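Local structure of endonuclease V isoform X2 (Ciona intestinalis, 6OZI) at residues A[12-16]-A[84-88]; A[16-20]-A[122-126]. The protein probably cleaves inosine-containing RNA in a metal-dependent reaction, as an endonuclease V of the RNase H clan, and here binds inosine in a DNA strand. The protein carries 1 engineered substitution. All coordinates share one frame; numbering follows the deposited sequence. Where two conformers were deposited one is given.

Contact 1: residues A[12-16]-A[84-88]. With nucleotides of chain C.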
ATOM      1  N   TRP A  12      -2.697  28.173  20.931  1.00 32.90           N
ATOM      2  CA  TRP A  12      -1.851  27.813  19.797  1.00 30.85           C
ATOM      3  C   TRP A  12      -1.678  28.992  18.846  1.00 30.21           C
ATOM      4  O   TRP A  12      -0.563  29.276  18.383  1.00 29.76           O
ATOM      5  CB  TRP A  12      -2.461  26.613  19.070  1.00 30.10           C
ATOM      6  CG  TRP A  12      -2.237  25.297  19.758  1.00 32.87           C
ATOM      7  CD1 TRP A  12      -1.319  25.028  20.727  1.00 34.42           C
ATOM      8  CD2 TRP A  12      -2.959  24.081  19.540  1.00 34.47           C
ATOM      9  NE1 TRP A  12      -1.402  23.712  21.106  1.00 35.45           N
ATOM     10  CE2 TRP A  12      -2.404  23.107  20.396  1.00 36.63           C
ATOM     11  CE3 TRP A  12      -4.009  23.714  18.689  1.00 31.10           C
ATOM     12  CZ2 TRP A  12      -2.867  21.793  20.435  1.00 39.13           C
ATOM     13  CZ3 TRP A  12      -4.467  22.412  18.729  1.00 35.69           C
ATOM     14  CH2 TRP A  12      -3.900  21.466  19.600  1.00 38.67           C
ATOM     15  N   ASN A  13      -2.776  29.687  18.540  1.00 30.96           N
ATOM     16  CA  ASN A  13      -2.698  30.885  17.710  1.00 30.75           C
ATOM     17  C   ASN A  13      -1.758  31.914  18.321  1.00 33.57           C
ATOM     18  O   ASN A  13      -0.958  32.537  17.611  1.00 33.32           O
ATOM     19  CB  ASN A  13      -4.092  31.480  17.519  1.00 29.39           C
ATOM     20  CG  ASN A  13      -4.981  30.615  16.633  1.00 30.13           C
ATOM     21  OD1 ASN A  13      -4.507  29.690  15.963  1.00 28.35           O
ATOM     22  ND2 ASN A  13      -6.275  30.911  16.627  1.00 32.05           N
ATOM     23  N   SER A  14      -1.832  32.098  19.642  1.00 32.45           N
ATOM     24  CA  SER A  14      -0.977  33.083  20.294  1.00 33.68           C
ATOM     25  C   SER A  14       0.498  32.706  20.177  1.00 32.99           C
ATOM     26  O   SER A  14       1.338  33.536  19.794  1.00 34.20           O
ATOM     27  CB  SER A  14      -1.390  33.240  21.755  1.00 37.01           C
ATOM     28  OG  SER A  14      -0.412  33.968  22.465  1.00 42.03           O
ATOM     29  N   LYS A  15       0.837  31.453  20.508  1.00 31.68           N
ATOM     30  CA  LYS A  15       2.224  31.007  20.382  1.00 33.01           C
ATOM     31  C   LYS A  15       2.729  31.188  18.957  1.00 31.06           C
ATOM     32  O   LYS A  15       3.868  31.627  18.736  1.00 31.93           O
ATOM     33  CB  LYS A  15       2.354  29.541  20.793  1.00 37.23           C
ATOM     34  CG  LYS A  15       2.157  29.248  22.272  1.00 44.48           C
ATOM     35  CD  LYS A  15       1.523  27.859  22.431  1.00 48.60           C
ATOM     36  CE  LYS A  15       1.884  27.172  23.741  1.00 54.43           C
ATOM     37  NZ  LYS A  15       1.241  25.825  23.814  1.00 55.86           N
ATOM     38  N   GLN A  16       1.890  30.860  17.974  1.00 31.20           N
ATOM     39  CA  GLN A  16       2.301  31.028  16.586  1.00 29.51           C
ATOM     40  C   GLN A  16       2.554  32.496  16.261  1.00 30.41           C
ATOM     41  O   GLN A  16       3.551  32.834  15.610  1.00 31.13           O
ATOM     42  CB  GLN A  16       1.240  30.430  15.666  1.00 26.78           C
ATOM     43  CG  GLN A  16       1.220  28.913  15.692  1.00 27.16           C
ATOM     44  CD  GLN A  16       0.133  28.304  14.829  1.00 27.15           C
ATOM     45  OE1 GLN A  16      -0.815  28.981  14.432  1.00 28.64           O
ATOM     46  NE2 GLN A  16       0.258  27.009  14.547  1.00 25.55           N
ATOM     47  N   SER A  84      -3.131  23.445  10.280  1.00 24.49           N
ATOM     48  CA  SER A  84      -2.557  24.681  10.811  1.00 25.75           C
ATOM     49  C   SER A  84      -1.962  24.486  12.205  1.00 27.29           C
ATOM     50  O   SER A  84      -1.362  25.440  12.729  1.00 28.53           O
ATOM     51  CB  SER A  84      -3.558  25.848  10.858  1.00 25.80           C
ATOM     52  OG  SER A  84      -3.958  26.218   9.553  1.00 25.65           O
ATOM     53  N   TYR A  85      -2.044  23.286  12.800  1.00 26.20           N
ATOM     54  CA  TYR A  85      -1.545  23.041  14.153  1.00 26.30           C
ATOM     55  C   TYR A  85      -0.723  21.754  14.244  1.00 27.59           C
ATOM     56  O   TYR A  85      -0.614  21.162  15.321  1.00 29.27           O
ATOM     57  CB  TYR A  85      -2.703  23.006  15.152  1.00 26.23           C
ATOM     58  CG  TYR A  85      -3.534  24.264  15.107  1.00 27.02           C
ATOM     59  CD1 TYR A  85      -3.136  25.404  15.787  1.00 27.88           C
ATOM     60  CD2 TYR A  85      -4.708  24.320  14.360  1.00 26.55           C
ATOM     61  CE1 TYR A  85      -3.889  26.567  15.732  1.00 28.70           C
ATOM     62  CE2 TYR A  85      -5.470  25.481  14.298  1.00 25.86           C
ATOM     63  CZ  TYR A  85      -5.053  26.597  14.979  1.00 27.11           C
ATOM     64  OH  TYR A  85      -5.798  27.750  14.929  1.00 27.82           O
ATOM     65  N   LEU A  86      -0.125  21.327  13.126  1.00 26.11           N
ATOM     66  CA  LEU A  86       0.676  20.105  13.100  1.00 26.84           C
ATOM     67  C   LEU A  86       1.857  20.187  14.064  1.00 27.78           C
ATOM     68  O   LEU A  86       2.277  19.166  14.649  1.00 26.57           O
ATOM     69  CB  LEU A  86       1.163  19.859  11.665  1.00 25.22           C
ATOM     70  CG  LEU A  86       2.099  18.689  11.367  1.00 25.31           C
ATOM     71  CD1 LEU A  86       1.431  17.365  11.738  1.00 26.69           C
ATOM     72  CD2 LEU A  86       2.521  18.690   9.902  1.00 22.12           C
ATOM     73  N   ALA A  87       2.398  21.399  14.236  1.00 26.80           N
ATOM     74  CA  ALA A  87       3.596  21.588  15.043  1.00 25.25           C
ATOM     75  C   ALA A  87       3.379  21.103  16.465  1.00 26.87           C
ATOM     76  O   ALA A  87       4.233  20.420  17.034  1.00 30.54           O
ATOM     77  CB  ALA A  87       4.004  23.059  15.034  1.00 24.85           C
ATOM     78  N   PHE A  88       2.244  21.455  17.065  1.00 26.94           N
ATOM     79  CA  PHE A  88       2.011  21.057  18.446  1.00 28.36           C
ATOM     80  C   PHE A  88       1.848  19.552  18.573  1.00 29.04           C
ATOM     81  O   PHE A  88       2.058  19.003  19.658  1.00 29.49           O
ATOM     82  CB  PHE A  88       0.802  21.817  18.992  1.00 29.32           C
ATOM     83  CG  PHE A  88       0.946  23.313  18.871  1.00 30.40           C
ATOM     84  CD1 PHE A  88       1.688  24.024  19.802  1.00 31.60           C
ATOM     85  CD2 PHE A  88       0.379  24.001  17.810  1.00 29.30           C
ATOM     86  CE1 PHE A  88       1.843  25.394  19.692  1.00 31.09           C
ATOM     87  CE2 PHE A  88       0.534  25.375  17.692  1.00 29.25           C
ATOM     88  CZ  PHE A  88       1.265  26.067  18.636  1.00 30.27           C
TER
ATOM     89  P    DI C   5      -4.784  19.549   4.776  1.00 26.98           P
ATOM     90  OP1  DI C   5      -5.274  18.827   3.551  1.00 28.32           O
ATOM     91  OP2  DI C   5      -5.178  18.839   6.047  1.00 27.07           O
ATOM     92  O5'  DI C   5      -3.159  19.815   4.687  1.00 27.31           O
ATOM     93  C5'  DI C   5      -2.530  19.967   3.440  1.00 25.36           C
ATOM     94  C4'  DI C   5      -1.027  19.822   3.608  1.00 23.48           C
ATOM     95  O4'  DI C   5      -0.518  21.029   4.562  1.00 23.70           O
ATOM     96  C3'  DI C   5      -0.696  18.686   4.191  1.00 23.66           C
ATOM     97  O3'  DI C   5       0.564  18.116   3.612  1.00 24.02           O
ATOM     98  C2'  DI C   5      -0.431  19.023   5.679  1.00 22.14           C
ATOM     99  C1'  DI C   5       0.014  20.498   5.639  1.00 22.73           C
ATOM    100  N9   DI C   5      -0.474  21.164   6.857  1.00 24.08           N
ATOM    101  C8   DI C   5      -1.650  21.364   7.472  1.00 25.24           C
ATOM    102  N7   DI C   5      -1.389  22.059   8.600  1.00 24.03           N
ATOM    103  C5   DI C   5      -0.085  22.273   8.670  1.00 23.97           C
ATOM    104  C6   DI C   5       0.780  22.993   9.703  1.00 26.24           C
ATOM    105  O6   DI C   5       0.302  23.483  10.667  1.00 28.07           O
ATOM    106  N1   DI C   5       2.186  23.062   9.511  1.00 25.73           N
ATOM    107  C2   DI C   5       2.788  22.461   8.357  1.00 24.41           C
ATOM    108  N3   DI C   5       1.961  21.774   7.382  1.00 22.21           N
ATOM    109  C4   DI C   5       0.492  21.707   7.582  1.00 22.76           C
TER
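With CG anti to the carbonyl carbon in both Trp12 (chi1 -77°) and Phe88 (chi1 -56°), the indole of helix 6-19 and the phenyl ring at the start of helix 86-104 lie one on the other. Together with Tyr85 they form an aromatic cluster that joins the two helices, on the segment whose backbone binds the inosine, in this RNase H-clan nuclease. The five-membered ring of Trp12 stacks face to face on Phe88, the centroids 3.6 Å apart and the planes 15° from parallel, with Trp12 CD1 over the middle of the phenyl ring. Tyr85 meets the six-membered part of the indole obliquely, its CD1 lying 3.5 Å from Trp12 CE3. The Tyr85 hydroxyl donates to Asn13 OD1 in the carbonyl plane, on a lone pair. Gln16 stretches out past CG and sends its amide N-H almost straight to the carbonyl of Ser84, NE2 to O 2.9 Å; its OE1 turns to Arg124. The turn reads the base through its backbone: Leu86 N donates to O6 of deoxyinosine 5 of chain C over 3.3 Å, and Ser84 N to its N7 in a nearly straight 2.8 Å bond.

Contact 2: residues A[16-20]-A[122-126]. With nucleotides of chain C.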
ATOM      1  N   GLN A  16       1.890  30.860  17.974  1.00 31.20           N
ATOM      2  CA  GLN A  16       2.301  31.028  16.586  1.00 29.51           C
ATOM      3  C   GLN A  16       2.554  32.496  16.261  1.00 30.41           C
ATOM      4  O   GLN A  16       3.551  32.834  15.610  1.00 31.13           O
ATOM      5  CB  GLN A  16       1.240  30.430  15.666  1.00 26.78           C
ATOM      6  CG  GLN A  16       1.220  28.913  15.692  1.00 27.16           C
ATOM      7  CD  GLN A  16       0.133  28.304  14.829  1.00 27.15           C
ATOM      8  OE1 GLN A  16      -0.815  28.981  14.432  1.00 28.64           O
ATOM      9  NE2 GLN A  16       0.258  27.009  14.547  1.00 25.55           N
ATOM     10  N   GLU A  17       1.697  33.391  16.759  1.00 28.88           N
ATOM     11  CA  GLU A  17       1.897  34.815  16.497  1.00 31.34           C
ATOM     12  C   GLU A  17       3.201  35.315  17.103  1.00 33.08           C
ATOM     13  O   GLU A  17       3.883  36.154  16.505  1.00 33.40           O
ATOM     14  CB  GLU A  17       0.718  35.637  17.021  1.00 33.85           C
ATOM     15  CG  GLU A  17      -0.577  35.478  16.238  1.00 36.03           C
ATOM     16  CD  GLU A  17      -0.517  36.093  14.838  1.00 38.42           C
ATOM     17  OE1 GLU A  17       0.451  36.823  14.525  1.00 39.29           O
ATOM     18  OE2 GLU A  17      -1.458  35.851  14.054  1.00 38.69           O
ATOM     19  N   GLU A  18       3.573  34.823  18.285  1.00 31.89           N
ATOM     20  CA  GLU A  18       4.837  35.303  18.838  1.00 35.01           C
ATOM     21  C   GLU A  18       6.053  34.666  18.162  1.00 32.90           C
ATOM     22  O   GLU A  18       7.121  35.291  18.118  1.00 33.32           O
ATOM     23  CB  GLU A  18       4.871  35.121  20.360  1.00 39.67           C
ATOM     24  CG  GLU A  18       5.077  33.730  20.899  1.00 43.23           C
ATOM     25  CD  GLU A  18       5.196  33.752  22.422  1.00 50.09           C
ATOM     26  OE1 GLU A  18       5.059  34.854  23.007  1.00 53.09           O
ATOM     27  OE2 GLU A  18       5.430  32.685  23.034  1.00 52.62           O
ATOM     28  N   LEU A  19       5.923  33.442  17.632  1.00 32.89           N
ATOM     29  CA  LEU A  19       7.058  32.794  16.976  1.00 32.81           C
ATOM     30  C   LEU A  19       7.303  33.284  15.551  1.00 29.49           C
ATOM     31  O   LEU A  19       8.451  33.265  15.093  1.00 30.02           O
ATOM     32  CB  LEU A  19       6.863  31.275  16.923  1.00 35.26           C
ATOM     33  CG  LEU A  19       7.287  30.404  18.094  1.00 40.55           C
ATOM     34  CD1 LEU A  19       7.027  28.945  17.755  1.00 41.82           C
ATOM     35  CD2 LEU A  19       8.763  30.622  18.379  1.00 43.75           C
ATOM     36  N   ARG A  20       6.258  33.717  14.838  1.00 29.81           N
ATOM     37  CA  ARG A  20       6.379  33.890  13.391  1.00 28.46           C
ATOM     38  C   ARG A  20       7.508  34.844  12.998  1.00 29.27           C
ATOM     39  O   ARG A  20       8.153  34.631  11.968  1.00 30.50           O
ATOM     40  CB  ARG A  20       5.041  34.353  12.799  1.00 28.23           C
ATOM     41  CG  ARG A  20       4.520  35.666  13.354  1.00 29.99           C
ATOM     42  CD  ARG A  20       3.099  35.969  12.880  1.00 30.34           C
ATOM     43  NE  ARG A  20       3.035  36.191  11.444  1.00 31.93           N
ATOM     44  CZ  ARG A  20       1.907  36.358  10.763  1.00 32.26           C
ATOM     45  NH1 ARG A  20       0.739  36.330  11.390  1.00 31.10           N
ATOM     46  NH2 ARG A  20       1.951  36.554   9.452  1.00 33.94           N
ATOM     47  N   HIS A 122       1.650  29.093   5.382  1.00 22.63           N
ATOM     48  CA  HIS A 122       0.805  28.847   6.542  1.00 21.87           C
ATOM     49  C   HIS A 122       0.007  30.106   6.837  1.00 23.65           C
ATOM     50  O   HIS A 122       0.474  31.219   6.579  1.00 26.59           O
ATOM     51  CB  HIS A 122       1.673  28.444   7.735  1.00 22.52           C
ATOM     52  CG  HIS A 122       0.912  28.121   8.980  1.00 24.91           C
ATOM     53  ND1 HIS A 122       0.606  29.070   9.933  1.00 26.55           N
ATOM     54  CD2 HIS A 122       0.455  26.943   9.465  1.00 24.96           C
ATOM     55  CE1 HIS A 122      -0.039  28.497  10.933  1.00 27.03           C
ATOM     56  NE2 HIS A 122      -0.142  27.205  10.675  1.00 26.63           N
ATOM     57  N   ILE A 123      -1.203  29.923   7.382  1.00 23.21           N
ATOM     58  CA  ILE A 123      -2.109  31.052   7.605  1.00 25.10           C
ATOM     59  C   ILE A 123      -1.454  32.131   8.464  1.00 26.52           C
ATOM     60  O   ILE A 123      -1.627  33.332   8.217  1.00 28.88           O
ATOM     61  CB  ILE A 123      -3.438  30.572   8.217  1.00 27.19           C
ATOM     62  CG1 ILE A 123      -4.341  31.781   8.483  1.00 28.43           C
ATOM     63  CG2 ILE A 123      -3.193  29.735   9.475  1.00 27.45           C
ATOM     64  CD1 ILE A 123      -5.753  31.426   8.889  1.00 30.39           C
ATOM     65  N   ARG A 124      -0.707  31.731   9.493  1.00 26.32           N
ATOM     66  CA  ARG A 124       0.020  32.684  10.320  1.00 27.33           C
ATOM     67  C   ARG A 124       1.528  32.608  10.082  1.00 27.59           C
ATOM     68  O   ARG A 124       2.311  33.017  10.943  1.00 28.11           O
ATOM     69  CB  ARG A 124      -0.319  32.479  11.798  1.00 27.24           C
ATOM     70  CG  ARG A 124      -1.706  33.014  12.208  1.00 27.98           C
ATOM     71  CD  ARG A 124      -2.157  32.482  13.577  1.00 28.21           C
ATOM     72  NE  ARG A 124      -2.290  31.024  13.595  1.00 27.79           N
ATOM     73  CZ  ARG A 124      -3.387  30.353  13.246  1.00 25.76           C
ATOM     74  NH1 ARG A 124      -4.476  30.997  12.838  1.00 25.24           N
ATOM     75  NH2 ARG A 124      -3.391  29.027  13.299  1.00 24.45           N
ATOM     76  N   ARG A 125       1.941  32.096   8.919  1.00 24.95           N
ATOM     77  CA  ARG A 125       3.345  32.073   8.496  1.00 25.29           C
ATOM     78  C   ARG A 125       4.232  31.332   9.493  1.00 26.82           C
ATOM     79  O   ARG A 125       5.383  31.704   9.723  1.00 27.71           O
ATOM     80  CB  ARG A 125       3.866  33.490   8.258  1.00 26.46           C
ATOM     81  CG  ARG A 125       3.048  34.290   7.257  1.00 27.22           C
ATOM     82  CD  ARG A 125       2.972  33.596   5.894  1.00 26.82           C
ATOM     83  NE  ARG A 125       2.420  34.499   4.888  1.00 27.00           N
ATOM     84  CZ  ARG A 125       1.131  34.560   4.561  1.00 27.23           C
ATOM     85  NH1 ARG A 125       0.248  33.755   5.147  1.00 25.28           N
ATOM     86  NH2 ARG A 125       0.725  35.432   3.645  1.00 28.00           N
ATOM     87  N   CYS A 126       3.713  30.247  10.053  1.00 26.85           N
ATOM     88  CA  CYS A 126       4.404  29.494  11.087  0.92 27.00           C
ATOM     89  C   CYS A 126       3.979  28.026  11.025  1.00 26.70           C
ATOM     90  O   CYS A 126       3.464  27.460  11.992  1.00 27.45           O
ATOM     91  CB  CYS A 126       4.115  30.107  12.457  0.92 28.65           C
ATOM     92  SG  CYS A 126       5.044  29.399  13.847  0.92 28.70           S
TER
ATOM     93  P    DI C   5      -4.784  19.549   4.776  1.00 26.98           P
ATOM     94  OP1  DI C   5      -5.274  18.827   3.551  1.00 28.32           O
ATOM     95  OP2  DI C   5      -5.178  18.839   6.047  1.00 27.07           O
ATOM     96  O5'  DI C   5      -3.159  19.815   4.687  1.00 27.31           O
ATOM     97  C5'  DI C   5      -2.530  19.967   3.440  1.00 25.36           C
ATOM     98  C4'  DI C   5      -1.027  19.822   3.608  1.00 23.48           C
ATOM     99  O4'  DI C   5      -0.518  21.029   4.562  1.00 23.70           O
ATOM    100  C3'  DI C   5      -0.696  18.686   4.191  1.00 23.66           C
ATOM    101  O3'  DI C   5       0.564  18.116   3.612  1.00 24.02           O
ATOM    102  C2'  DI C   5      -0.431  19.023   5.679  1.00 22.14           C
ATOM    103  C1'  DI C   5       0.014  20.498   5.639  1.00 22.73           C
ATOM    104  N9   DI C   5      -0.474  21.164   6.857  1.00 24.08           N
ATOM    105  C8   DI C   5      -1.650  21.364   7.472  1.00 25.24           C
ATOM    106  N7   DI C   5      -1.389  22.059   8.600  1.00 24.03           N
ATOM    107  C5   DI C   5      -0.085  22.273   8.670  1.00 23.97           C
ATOM    108  C6   DI C   5       0.780  22.993   9.703  1.00 26.24           C
ATOM    109  O6   DI C   5       0.302  23.483  10.667  1.00 28.07           O
ATOM    110  N1   DI C   5       2.186  23.062   9.511  1.00 25.73           N
ATOM    111  C2   DI C   5       2.788  22.461   8.357  1.00 24.41           C
ATOM    112  N3   DI C   5       1.961  21.774   7.382  1.00 22.21           N
ATOM    113  C4   DI C   5       0.492  21.707   7.582  1.00 22.76           C
TER
HETATM  114  O   HOH W   1       2.889  26.050  14.153  1.00 27.47           O
HETATM  115  O   HOH W   2       7.095  33.980   9.504  1.00 26.52           O
HETATM  116  O   HOH W   3      -1.408  36.265   9.332  1.00 39.17           O
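Arg124 bends at chi3 (-62°) and is turned again at its last torsion, so that its guanidinium edge meets Gln16, and NE and NH2 both close on the one oxygen OE1. Arg124 NE lies 2.7 Å from Gln16 OE1, and this side-on grip helps hold the two flat groups nearly coplanar, 20° apart. The aliphatic part of Arg124 runs past Glu17, whose OE2 lies 3.4 Å from Arg124 CG. With an alanine here both donors to Gln16 OE1 go, and that buried oxygen would probably be left without its charged partner, the amide then held through NE2 alone. The segment gripped is a type I beta turn from His122 to Arg125, in the loop between strand 112-116 and helix 128-136; His122 bonds through NE2 to the Ser84 carbonyl, its ring edge near O6 of deoxyinosine 5 of chain C. Arg20 takes chi1 59°, CG between the backbone N and the carbonyl carbon, and lays its guanidinium face over Arg124 O. Arg20 NH1 forms a salt bridge with Glu17 OE1 at 3.2 Å. Arg125 leads away to Asp153 and Glu184, but its NH1 also returns to His122 O. A water joins Gln16 NE2 to Cys126 O, 2.6 Å from that oxygen.

Overall arrangement
Both contacts use helix 6-19, one turn after the other, and share Gln16, whose amide nitrogen reaches the Ser84 carbonyl in contact 1 and a water in contact 2, while its oxygen is taken by contact 2. Each mixes buried and partly exposed residues, but contact 1 is chiefly aromatic, whereas contact 2 is mainly polar, with arginines, waters and an exposed Glu17 toward the surface. The partners differ too: 84-88 runs into a helix, whereas 122-126 is loop, ahead of helix 128-136. These two partner segments touch each other, with Ser84 O 3.0 Å from His122 NE2 in a probable hydrogen bond. The inosine base lies against both, bonded in contact 1 and only neighboured in contact 2.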